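CofB (Escherichia coli, PDB 5AX6) is a minor pilin of the CFA/III type IVb pilus of enterotoxigenic E. coli, forms a homotrimer, and probably takes part in pilus assembly. Local coordinates at residues A406-D411 with K476-N481; N43-Q48 with S137-V142. All coordinates share one frame; numbering follows the deposited sequence.

Interaction 1: residues A406-D411 with K476-N481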
# COMPACT_ATOMS: atom_id res chain seq x y z
N ALA A 406 -24.23 33.02 -20.97
CA ALA A 406 -25.15 32.60 -19.91
C ALA A 406 -26.44 33.43 -19.90
O ALA A 406 -27.50 32.90 -19.58
CB ALA A 406 -24.46 32.67 -18.55
N SER A 407 -26.33 34.71 -20.22
CA SER A 407 -27.51 35.58 -20.43
C SER A 407 -27.10 36.72 -21.34
O SER A 407 -25.96 37.16 -21.29
CB SER A 407 -28.06 36.14 -19.11
OG SER A 407 -28.85 35.17 -18.44
N ILE A 408 -28.02 37.22 -22.16
CA ILE A 408 -27.69 38.29 -23.09
C ILE A 408 -28.96 38.98 -23.55
O ILE A 408 -29.88 38.33 -24.04
CB ILE A 408 -26.90 37.76 -24.33
CG1 ILE A 408 -26.57 38.90 -25.29
CG2 ILE A 408 -27.68 36.66 -25.06
CD1 ILE A 408 -25.75 38.46 -26.52
N VAL A 409 -29.04 40.30 -23.35
CA VAL A 409 -30.18 41.05 -23.87
C VAL A 409 -29.72 42.34 -24.55
O VAL A 409 -28.69 42.93 -24.20
CB VAL A 409 -31.22 41.39 -22.76
CG1 VAL A 409 -31.88 40.12 -22.23
CG2 VAL A 409 -30.57 42.19 -21.63
N ALA A 410 -30.51 42.75 -25.54
CA ALA A 410 -30.24 43.95 -26.30
C ALA A 410 -30.78 45.18 -25.57
O ALA A 410 -31.74 45.80 -26.01
CB ALA A 410 -30.85 43.84 -27.69
N ASP A 411 -30.17 45.50 -24.43
CA ASP A 411 -30.65 46.63 -23.64
C ASP A 411 -30.43 47.95 -24.38
O ASP A 411 -29.51 48.08 -25.20
CB ASP A 411 -29.95 46.64 -22.28
CG ASP A 411 -30.73 47.42 -21.22
OD1 ASP A 411 -31.92 47.74 -21.45
OD2 ASP A 411 -30.15 47.70 -20.15
N LYS A 476 -22.78 45.03 -18.82
CA LYS A 476 -23.29 44.31 -17.65
C LYS A 476 -24.49 43.44 -18.00
O LYS A 476 -24.91 42.60 -17.19
CB LYS A 476 -23.68 45.28 -16.54
CG LYS A 476 -24.76 46.27 -16.99
CD LYS A 476 -25.31 47.08 -15.82
CE LYS A 476 -26.39 48.04 -16.31
NZ LYS A 476 -26.81 49.00 -15.26
N PHE A 477 -25.06 43.65 -19.18
CA PHE A 477 -26.19 42.82 -19.60
C PHE A 477 -25.74 41.73 -20.59
O PHE A 477 -26.52 41.27 -21.44
CB PHE A 477 -27.33 43.67 -20.20
CG PHE A 477 -26.87 44.80 -21.08
CD1 PHE A 477 -26.61 44.59 -22.42
CD2 PHE A 477 -26.75 46.10 -20.56
CE1 PHE A 477 -26.21 45.65 -23.25
CE2 PHE A 477 -26.35 47.16 -21.38
CZ PHE A 477 -26.09 46.93 -22.72
N LEU A 478 -24.49 41.31 -20.43
CA LEU A 478 -23.96 40.11 -21.06
C LEU A 478 -23.20 39.36 -19.98
O LEU A 478 -22.32 39.93 -19.34
CB LEU A 478 -23.03 40.44 -22.24
CG LEU A 478 -22.28 39.25 -22.85
CD1 LEU A 478 -23.27 38.25 -23.44
CD2 LEU A 478 -21.26 39.69 -23.93
N SER A 479 -23.55 38.10 -19.75
CA SER A 479 -22.82 37.33 -18.76
C SER A 479 -22.38 36.01 -19.36
O SER A 479 -22.96 35.54 -20.33
CB SER A 479 -23.67 37.09 -17.50
OG SER A 479 -24.79 36.29 -17.79
N VAL A 480 -21.35 35.41 -18.76
CA VAL A 480 -20.78 34.20 -19.31
C VAL A 480 -20.47 33.21 -18.21
O VAL A 480 -20.22 33.60 -17.07
CB VAL A 480 -19.47 34.49 -20.08
CG1 VAL A 480 -19.76 35.21 -21.39
CG2 VAL A 480 -18.47 35.26 -19.19
N ASN A 481 -20.50 31.93 -18.57
CA ASN A 481 -19.87 30.89 -17.77
C ASN A 481 -18.48 30.63 -18.31
O ASN A 481 -18.33 30.25 -19.48
CB ASN A 481 -20.72 29.61 -17.78
CG ASN A 481 -22.07 29.82 -17.10
OD1 ASN A 481 -23.13 29.61 -17.70
ND2 ASN A 481 -22.02 30.23 -15.86

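Interaction 2: residues N43-Q48 with S137-V142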
# COMPACT_ATOMS: atom_id res chain seq x y z
N ASN A 43 6.06 -32.47 8.22
CA ASN A 43 7.06 -33.01 7.30
C ASN A 43 7.47 -34.43 7.74
O ASN A 43 7.79 -34.64 8.91
CB ASN A 43 8.28 -32.08 7.24
CG ASN A 43 9.24 -32.40 6.11
OD1 ASN A 43 9.47 -33.57 5.78
ND2 ASN A 43 9.81 -31.36 5.50
N PRO A 44 7.45 -35.41 6.82
CA PRO A 44 7.83 -36.77 7.21
C PRO A 44 9.24 -36.85 7.80
O PRO A 44 9.54 -37.80 8.52
CB PRO A 44 7.75 -37.56 5.88
CG PRO A 44 7.79 -36.53 4.81
CD PRO A 44 7.05 -35.34 5.40
N LEU A 45 10.10 -35.87 7.49
CA LEU A 45 11.40 -35.81 8.14
C LEU A 45 11.27 -35.82 9.65
O LEU A 45 12.12 -36.36 10.36
CB LEU A 45 12.16 -34.54 7.71
CG LEU A 45 12.63 -34.44 6.25
CD1 LEU A 45 13.24 -33.06 6.01
CD2 LEU A 45 13.64 -35.52 5.93
N TYR A 46 10.19 -35.24 10.17
CA TYR A 46 10.12 -34.97 11.60
C TYR A 46 9.05 -35.78 12.34
O TYR A 46 8.64 -35.43 13.46
CB TYR A 46 9.94 -33.46 11.80
CG TYR A 46 10.99 -32.68 11.06
CD1 TYR A 46 12.34 -32.85 11.35
CD2 TYR A 46 10.64 -31.78 10.06
CE1 TYR A 46 13.33 -32.15 10.66
CE2 TYR A 46 11.62 -31.07 9.36
CZ TYR A 46 12.95 -31.26 9.66
OH TYR A 46 13.92 -30.55 8.97
N GLU A 47 8.63 -36.86 11.71
CA GLU A 47 7.71 -37.82 12.32
C GLU A 47 8.46 -39.01 12.89
O GLU A 47 9.25 -39.64 12.18
CB GLU A 47 6.68 -38.29 11.30
CG GLU A 47 5.62 -37.27 10.98
CD GLU A 47 4.72 -36.99 12.17
OE1 GLU A 47 3.69 -37.67 12.32
OE2 GLU A 47 5.05 -36.09 12.98
N GLN A 48 8.20 -39.34 14.15
CA GLN A 48 8.88 -40.48 14.78
C GLN A 48 8.60 -41.80 14.07
O GLN A 48 9.37 -42.75 14.19
CB GLN A 48 8.47 -40.61 16.24
CG GLN A 48 9.09 -39.59 17.17
CD GLN A 48 8.79 -39.90 18.63
OE1 GLN A 48 7.84 -39.36 19.20
NE2 GLN A 48 9.60 -40.76 19.24
N SER A 137 14.62 -36.17 14.67
CA SER A 137 15.28 -34.99 15.22
C SER A 137 15.33 -33.83 14.24
O SER A 137 15.39 -34.04 13.03
CB SER A 137 16.70 -35.35 15.64
OG SER A 137 17.43 -34.19 15.97
N ALA A 138 15.34 -32.60 14.76
CA ALA A 138 15.57 -31.42 13.93
C ALA A 138 16.93 -31.52 13.27
O ALA A 138 17.83 -32.20 13.77
CB ALA A 138 15.47 -30.15 14.76
N ILE A 139 17.08 -30.85 12.14
CA ILE A 139 18.30 -30.92 11.35
C ILE A 139 19.01 -29.57 11.40
O ILE A 139 18.44 -28.55 11.00
CB ILE A 139 17.98 -31.30 9.89
CG1 ILE A 139 17.41 -32.73 9.82
CG2 ILE A 139 19.22 -31.15 9.01
CD1 ILE A 139 16.69 -33.06 8.49
N GLU A 140 20.24 -29.55 11.89
CA GLU A 140 20.92 -28.27 12.08
C GLU A 140 21.91 -27.97 10.98
O GLU A 140 22.43 -26.85 10.88
CB GLU A 140 21.63 -28.23 13.44
CG GLU A 140 22.82 -29.15 13.58
CD GLU A 140 23.46 -29.04 14.96
OE1 GLU A 140 22.72 -29.14 15.97
OE2 GLU A 140 24.69 -28.82 15.04
N ARG A 141 22.18 -28.96 10.14
CA ARG A 141 23.08 -28.74 9.01
C ARG A 141 22.78 -29.75 7.93
O ARG A 141 22.47 -30.90 8.24
CB ARG A 141 24.55 -28.84 9.45
CG ARG A 141 25.52 -28.21 8.45
CD ARG A 141 26.96 -28.30 8.93
NE ARG A 141 27.52 -29.64 8.78
CZ ARG A 141 28.00 -30.37 9.78
NH1 ARG A 141 27.96 -29.91 11.03
NH2 ARG A 141 28.51 -31.56 9.54
N VAL A 142 22.88 -29.34 6.67
CA VAL A 142 22.74 -30.28 5.56
C VAL A 142 24.04 -30.29 4.76
O VAL A 142 24.46 -29.27 4.23
CB VAL A 142 21.56 -29.92 4.61
CG1 VAL A 142 21.40 -30.99 3.54
CG2 VAL A 142 20.27 -29.76 5.40
O HOH W 1 15.06 -29.15 11.10

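Interaction 1: residues A406-D411 with K476-N481
A classic beta bulge joins A406 and S407 to S479, where strand 398-409 runs antiparallel to strand 478-487 in the C-terminal domain. Both residues of the bulge give their N-H to one carbonyl: A406 N reaches S479 O at 2.9 Å, whereas the bond from S407 N to the same oxygen is weak, at 3.5 Å. The return bond, S479 N to S407 O, is 3.0 Å long and nearly straight (171°). A weak bond from V409 N to F477 O extends the ladder by one step. On one face I408 and L478 lie side by side and point the same way; L478 CG lies anti to the backbone N (chi1 172°), and its CD1 branch comes 3.8 Å from I408 CB. S407 and S479 share the other face, but their hydroxyls find partners beyond this pair: S479 OG bonds to Y351 OH, and S407 OG to A406 O and to I444 N of the second subunit. Past the strand end the chain bends through an inverse gamma turn at A410 and sets D411 over F477. D411 CB stands above the ring centre, 3.6 Å from the centroid, in a CH-pi contact, and its carboxylate plane is turned 87° from the ring. The carboxylate itself is held by A421 N and Q435 N. Strand 341-353 flanks 478-487 on its other side, strands 438-448 and 452-463 cover the I408 and L478 face, and I408 and V409 pair with a strand of the second subunit, carrying the sheet across the trimer interface.

Interaction 2: residues N43-Q48 with S137-V142
Apolar and edge contacts carry most of the meeting between Y46 and residues S137 to I139 in the pilin domain. The Y46 side chain, its CG beside its own backbone N and anti to the carbonyl carbon (chi1 -53°), crosses I139 at about a right angle, and CD1 of I139 lies 3.8 Å from Y46 OH and 4.1 Å from Y46 CE1. L45 CD1 approaches the same methyl more loosely, at 4.2 Å. At the ring edge, close to its plane, S137 O sits 3.7 Å from Y46 CE1, while L45 CB covers one face over the ring centre. The polar link is a water bridge: a single water donates to Y46 OH and accepts from I139 N, each at 2.8 Å. Y46 OH also bonds to V25 O, at the end of helix 4-25. Within 43-48, an Asx turn, L45 N to N43 OD1 at 2.9 Å, and a backbone bond from Y46 N to N43 O shape the short 3-10 segment. R57 of the same chain further ties the two segments, its NH2 bonding to L45 O and S137 O. With no direct hydrogen bond between them, their association rests on modest apolar packing, while water and R57 satisfy backbone polar groups.

Interactions 1 and 2 lie on opposite sides of the centre of this elongated chain, with nearest atoms about 72 Å apart, and share no secondary-structure element. Interaction 1 pairs neighbouring strands of one sheet; it is wholly buried, buries 445 Å², both sides summed, and is knit by direct backbone bonds, with apolar and CH-pi contacts added. Interaction 2 fastens a loop to the start of strand 139-148 beside the N-terminal helix. It buries 163 Å², is buried apart from exposed A138 and partly exposed Y46, and its polar links run through a water and through R57. A second subunit continues the sheet at 406-411, whereas at 43-48 a third subunit comes near Q48, beside the contact.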